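Local coordinates for peptidyl-prolyl cis-trans isomerase FKBP13, chloroplastic (Arabidopsis thaliana, PDB 1U79), which catalyses the cis-trans isomerization of peptidyl-proline bonds, supplies the major such activity of the chloroplast thylakoid lumen and regulates accumulation of the Rieske protein, at residues V28-V38 with S50-I61. Sequence-based numbering, arbitrary orientation.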
loop_
_atom_site.group_PDB
_atom_site.type_symbol
_atom_site.label_atom_id
_atom_site.label_comp_id
_atom_site.label_asym_id
_atom_site.label_seq_id
_atom_site.Cartn_x
_atom_site.Cartn_y
_atom_site.Cartn_z
ATOM N N VAL A 28 9.842 -10.059 -4.313
ATOM C CA VAL A 28 11.071 -9.798 -5.049
ATOM C C VAL A 28 10.934 -8.652 -6.050
ATOM O O VAL A 28 9.961 -8.567 -6.797
ATOM C CB VAL A 28 11.540 -11.051 -5.813
ATOM C CG1 VAL A 28 12.026 -12.119 -4.831
ATOM C CG2 VAL A 28 10.404 -11.591 -6.651
ATOM N N LYS A 29 11.932 -7.779 -6.044
ATOM C CA LYS A 29 12.011 -6.614 -6.921
ATOM C C LYS A 29 11.798 -6.995 -8.391
ATOM O O LYS A 29 12.497 -7.865 -8.917
ATOM C CB LYS A 29 13.403 -5.993 -6.759
ATOM C CG LYS A 29 13.459 -4.492 -6.560
ATOM C CD LYS A 29 13.358 -3.728 -7.859
ATOM C CE LYS A 29 13.781 -2.278 -7.646
ATOM N NZ LYS A 29 13.068 -1.635 -6.506
ATOM N N GLY A 30 10.836 -6.348 -9.045
ATOM C CA GLY A 30 10.576 -6.610 -10.454
ATOM C C GLY A 30 9.623 -7.734 -10.821
ATOM O O GLY A 30 9.351 -7.950 -12.005
ATOM N N GLN A 31 9.118 -8.452 -9.826
ATOM C CA GLN A 31 8.203 -9.561 -10.071
ATOM C C GLN A 31 6.755 -9.104 -10.228
ATOM O O GLN A 31 6.322 -8.138 -9.594
ATOM C CB GLN A 31 8.295 -10.573 -8.926
ATOM C CG GLN A 31 7.435 -11.817 -9.088
ATOM C CD GLN A 31 7.912 -12.972 -8.203
ATOM O OE1 GLN A 31 7.946 -12.859 -6.977
ATOM N NE2 GLN A 31 8.288 -14.084 -8.830
ATOM N N LEU A 32 6.021 -9.795 -11.091
ATOM C CA LEU A 32 4.610 -9.483 -11.304
ATOM C C LEU A 32 3.893 -10.182 -10.165
ATOM O O LEU A 32 3.977 -11.409 -10.041
ATOM C CB LEU A 32 4.109 -10.053 -12.638
ATOM C CG LEU A 32 2.729 -9.539 -13.079
ATOM C CD1 LEU A 32 2.843 -8.072 -13.446
ATOM C CD2 LEU A 32 2.211 -10.337 -14.276
ATOM N N ILE A 33 3.186 -9.423 -9.334
ATOM C CA ILE A 33 2.482 -10.022 -8.203
ATOM C C ILE A 33 1.009 -9.662 -8.174
ATOM O O ILE A 33 0.558 -8.788 -8.918
ATOM C CB ILE A 33 3.095 -9.573 -6.863
ATOM C CG1 ILE A 33 2.881 -8.073 -6.665
ATOM C CG2 ILE A 33 4.586 -9.912 -6.840
ATOM C CD1 ILE A 33 3.311 -7.554 -5.292
ATOM N N LYS A 34 0.277 -10.337 -7.293
ATOM C CA LYS A 34 -1.157 -10.115 -7.116
ATOM C C LYS A 34 -1.421 -9.682 -5.685
ATOM O O LYS A 34 -0.859 -10.258 -4.747
ATOM C CB LYS A 34 -1.957 -11.400 -7.329
ATOM C CG LYS A 34 -1.953 -11.989 -8.716
ATOM C CD LYS A 34 -2.864 -13.211 -8.723
ATOM C CE LYS A 34 -2.957 -13.854 -10.093
ATOM N NZ LYS A 34 -3.892 -15.017 -10.080
ATOM N N ALA A 35 -2.292 -8.693 -5.514
ATOM C CA ALA A 35 -2.631 -8.240 -4.180
ATOM C C ALA A 35 -4.055 -7.736 -4.084
ATOM O O ALA A 35 -4.534 -7.023 -4.966
ATOM C CB ALA A 35 -1.678 -7.137 -3.731
ATOM N N HIS A 36 -4.739 -8.140 -3.020
ATOM C CA HIS A 36 -6.083 -7.641 -2.764
ATOM C C HIS A 36 -5.817 -6.497 -1.798
ATOM O O HIS A 36 -4.799 -6.504 -1.100
ATOM C CB HIS A 36 -6.954 -8.719 -2.126
ATOM C CG HIS A 36 -7.771 -9.480 -3.120
ATOM N ND1 HIS A 36 -8.752 -8.880 -3.883
ATOM C CD2 HIS A 36 -7.734 -10.777 -3.503
ATOM C CE1 HIS A 36 -9.280 -9.779 -4.695
ATOM N NE2 HIS A 36 -8.681 -10.937 -4.484
ATOM N N TYR A 37 -6.698 -5.508 -1.757
ATOM C CA TYR A 37 -6.477 -4.377 -0.872
ATOM C C TYR A 37 -7.707 -3.518 -0.646
ATOM O O TYR A 37 -8.657 -3.541 -1.423
ATOM C CB TYR A 37 -5.371 -3.465 -1.440
ATOM C CG TYR A 37 -5.776 -2.743 -2.714
ATOM C CD1 TYR A 37 -5.684 -3.370 -3.958
ATOM C CD2 TYR A 37 -6.318 -1.455 -2.663
ATOM C CE1 TYR A 37 -6.128 -2.731 -5.121
ATOM C CE2 TYR A 37 -6.767 -0.808 -3.819
ATOM C CZ TYR A 37 -6.671 -1.450 -5.038
ATOM O OH TYR A 37 -7.131 -0.823 -6.172
ATOM N N VAL A 38 -7.652 -2.753 0.435
ATOM C CA VAL A 38 -8.686 -1.798 0.803
ATOM C C VAL A 38 -7.926 -0.556 1.228
ATOM O O VAL A 38 -7.092 -0.604 2.138
ATOM C CB VAL A 38 -9.558 -2.259 1.990
ATOM C CG1 VAL A 38 -10.489 -1.112 2.407
ATOM C CG2 VAL A 38 -10.391 -3.483 1.605
ATOM N N SER A 50 -9.711 -3.542 -4.143
ATOM C CA SER A 50 -9.690 -4.546 -5.201
ATOM C C SER A 50 -11.053 -5.219 -5.244
ATOM O O SER A 50 -11.559 -5.565 -6.317
ATOM C CB SER A 50 -8.621 -5.592 -4.898
ATOM O OG SER A 50 -8.778 -6.084 -3.570
ATOM N N TYR A 51 -11.635 -5.405 -4.061
ATOM C CA TYR A 51 -12.943 -6.035 -3.910
ATOM C C TYR A 51 -14.013 -5.274 -4.688
ATOM O O TYR A 51 -14.873 -5.882 -5.327
ATOM C CB TYR A 51 -13.311 -6.100 -2.427
ATOM C CG TYR A 51 -12.317 -6.918 -1.631
ATOM C CD1 TYR A 51 -12.264 -8.300 -1.770
ATOM C CD2 TYR A 51 -11.375 -6.299 -0.806
ATOM C CE1 TYR A 51 -11.298 -9.056 -1.115
ATOM C CE2 TYR A 51 -10.394 -7.050 -0.141
ATOM C CZ TYR A 51 -10.368 -8.429 -0.308
ATOM O OH TYR A 51 -9.412 -9.185 0.330
ATOM N N ASN A 52 -13.952 -3.949 -4.640
ATOM C CA ASN A 52 -14.914 -3.122 -5.361
ATOM C C ASN A 52 -14.688 -3.278 -6.864
ATOM O O ASN A 52 -15.624 -3.148 -7.665
ATOM C CB ASN A 52 -14.762 -1.656 -4.958
ATOM C CG ASN A 52 -15.803 -0.756 -5.616
ATOM O OD1 ASN A 52 -17.007 -0.912 -5.398
ATOM N ND2 ASN A 52 -15.339 0.187 -6.428
ATOM N N ARG A 53 -13.449 -3.572 -7.245
ATOM C CA ARG A 53 -13.101 -3.756 -8.648
ATOM C C ARG A 53 -13.389 -5.189 -9.083
ATOM O O ARG A 53 -13.379 -5.500 -10.272
ATOM C CB ARG A 53 -11.620 -3.427 -8.879
ATOM C CG ARG A 53 -11.261 -1.972 -8.592
ATOM C CD ARG A 53 -9.758 -1.721 -8.646
ATOM N NE ARG A 53 -9.447 -0.333 -8.313
ATOM C CZ ARG A 53 -9.237 0.630 -9.205
ATOM N NH1 ARG A 53 -8.969 1.865 -8.796
ATOM N NH2 ARG A 53 -9.267 0.359 -10.505
ATOM N N GLY A 54 -13.638 -6.061 -8.114
ATOM C CA GLY A 54 -13.932 -7.444 -8.429
ATOM C C GLY A 54 -12.738 -8.297 -8.796
ATOM O O GLY A 54 -12.893 -9.417 -9.270
ATOM N N LYS A 55 -11.535 -7.785 -8.577
ATOM C CA LYS A 55 -10.343 -8.552 -8.902
ATOM C C LYS A 55 -9.133 -8.002 -8.167
ATOM O O LYS A 55 -9.082 -6.816 -7.836
ATOM C CB LYS A 55 -10.082 -8.521 -10.411
ATOM C CG LYS A 55 -9.842 -7.121 -10.969
ATOM C CD LYS A 55 -9.428 -7.167 -12.433
ATOM C CE LYS A 55 -9.158 -5.773 -12.973
ATOM N NZ LYS A 55 -8.682 -5.802 -14.387
ATOM N N PRO A 56 -8.148 -8.868 -7.884
ATOM C CA PRO A 56 -6.958 -8.393 -7.185
ATOM C C PRO A 56 -6.198 -7.521 -8.160
ATOM O O PRO A 56 -6.459 -7.559 -9.368
ATOM C CB PRO A 56 -6.210 -9.685 -6.865
ATOM C CG PRO A 56 -6.539 -10.548 -8.046
ATOM C CD PRO A 56 -8.026 -10.299 -8.223
ATOM N N LEU A 57 -5.268 -6.728 -7.651
ATOM C CA LEU A 57 -4.490 -5.878 -8.528
ATOM C C LEU A 57 -3.264 -6.662 -8.963
ATOM O O LEU A 57 -2.535 -7.194 -8.123
ATOM C CB LEU A 57 -4.059 -4.603 -7.798
ATOM C CG LEU A 57 -3.260 -3.596 -8.618
ATOM C CD1 LEU A 57 -4.193 -2.952 -9.644
ATOM C CD2 LEU A 57 -2.643 -2.533 -7.715
ATOM N N THR A 58 -3.051 -6.762 -10.273
ATOM C CA THR A 58 -1.883 -7.458 -10.789
ATOM C C THR A 58 -0.921 -6.371 -11.269
ATOM O O THR A 58 -1.282 -5.545 -12.100
ATOM C CB THR A 58 -2.266 -8.417 -11.941
ATOM O OG1 THR A 58 -3.084 -9.480 -11.423
ATOM C CG2 THR A 58 -1.014 -9.015 -12.579
ATOM N N PHE A 59 0.290 -6.345 -10.717
ATOM C CA PHE A 59 1.270 -5.315 -11.078
ATOM C C PHE A 59 2.683 -5.748 -10.705
ATOM O O PHE A 59 2.848 -6.694 -9.931
ATOM C CB PHE A 59 0.945 -4.015 -10.327
ATOM C CG PHE A 59 1.087 -4.128 -8.820
ATOM C CD1 PHE A 59 2.133 -3.498 -8.157
ATOM C CD2 PHE A 59 0.177 -4.874 -8.072
ATOM C CE1 PHE A 59 2.274 -3.607 -6.765
ATOM C CE2 PHE A 59 0.307 -4.995 -6.687
ATOM C CZ PHE A 59 1.359 -4.357 -6.031
ATOM N N ARG A 60 3.707 -5.095 -11.260
ATOM C CA ARG A 60 5.058 -5.471 -10.841
ATOM C C ARG A 60 5.462 -4.580 -9.697
ATOM O O ARG A 60 5.191 -3.383 -9.683
ATOM C CB ARG A 60 6.156 -5.379 -11.911
ATOM C CG ARG A 60 5.870 -4.781 -13.235
ATOM C CD ARG A 60 6.727 -5.591 -14.201
ATOM N NE ARG A 60 6.237 -6.956 -14.099
ATOM C CZ ARG A 60 6.979 -8.052 -14.153
ATOM N NH1 ARG A 60 8.287 -7.982 -14.321
ATOM N NH2 ARG A 60 6.393 -9.225 -14.003
ATOM N N ILE A 61 6.136 -5.181 -8.736
ATOM C CA ILE A 61 6.551 -4.473 -7.550
ATOM C C ILE A 61 7.966 -3.927 -7.671
ATOM O O ILE A 61 8.834 -4.533 -8.305
ATOM C CB ILE A 61 6.444 -5.423 -6.337
ATOM C CG1 ILE A 61 6.764 -4.670 -5.046
ATOM C CG2 ILE A 61 7.369 -6.639 -6.534
ATOM C CD1 ILE A 61 5.658 -3.724 -4.617
#
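His-36 is held between Tyr-51 and Pro-56 where strand 32-38 meets strand 57-60 in the antiparallel sheet of the FKBP fold, beside the short helix 50-53. Its ring forms an offset stack with Tyr-51, planes 9° apart and centroids 4.7 Å apart, while Pro-56 CB sits over the centre of the opposite face, a CH-pi contact. His-36 ND1 hydrogen-bonds Ser-50 OG at 2.8 Å, at the imidazole edge and near its plane. The same oxygen accepts a hydrogen bond from Tyr-37 N, so one oxygen grips two consecutive residues, and Ser-50 N closes back onto Tyr-37 O. With the imidazole cut back to an alanine here, Tyr-51 and Pro-56 would probably lose the surface between them, and Ser-50 OG its imidazole partner. Tyr-37 lays its ring face over Ser-50 N; its CG stands between backbone N and carbonyl carbon (chi1 68°), bringing CE1 to 3.9 Å from Leu-57 CB, and its hydroxyl bonds Asp-48, which also salt-bridges Arg-53. Paired backbone bonds join Ala-35 to Leu-57 and Ile-33 to Phe-59. On the sheet face that carries these four side chains, turned toward helix 68-75, Phe-59 receives Ile-33 CG1 over its ring, 4.2 Å from the centroid, with Ala-35 CB at its edge; Trp-70 of that helix meets both aromatic rings, Tyr-37 and Phe-59. Past Phe-59, Ile-33 CD1 reaches Ile-61 CB at 3.9 Å.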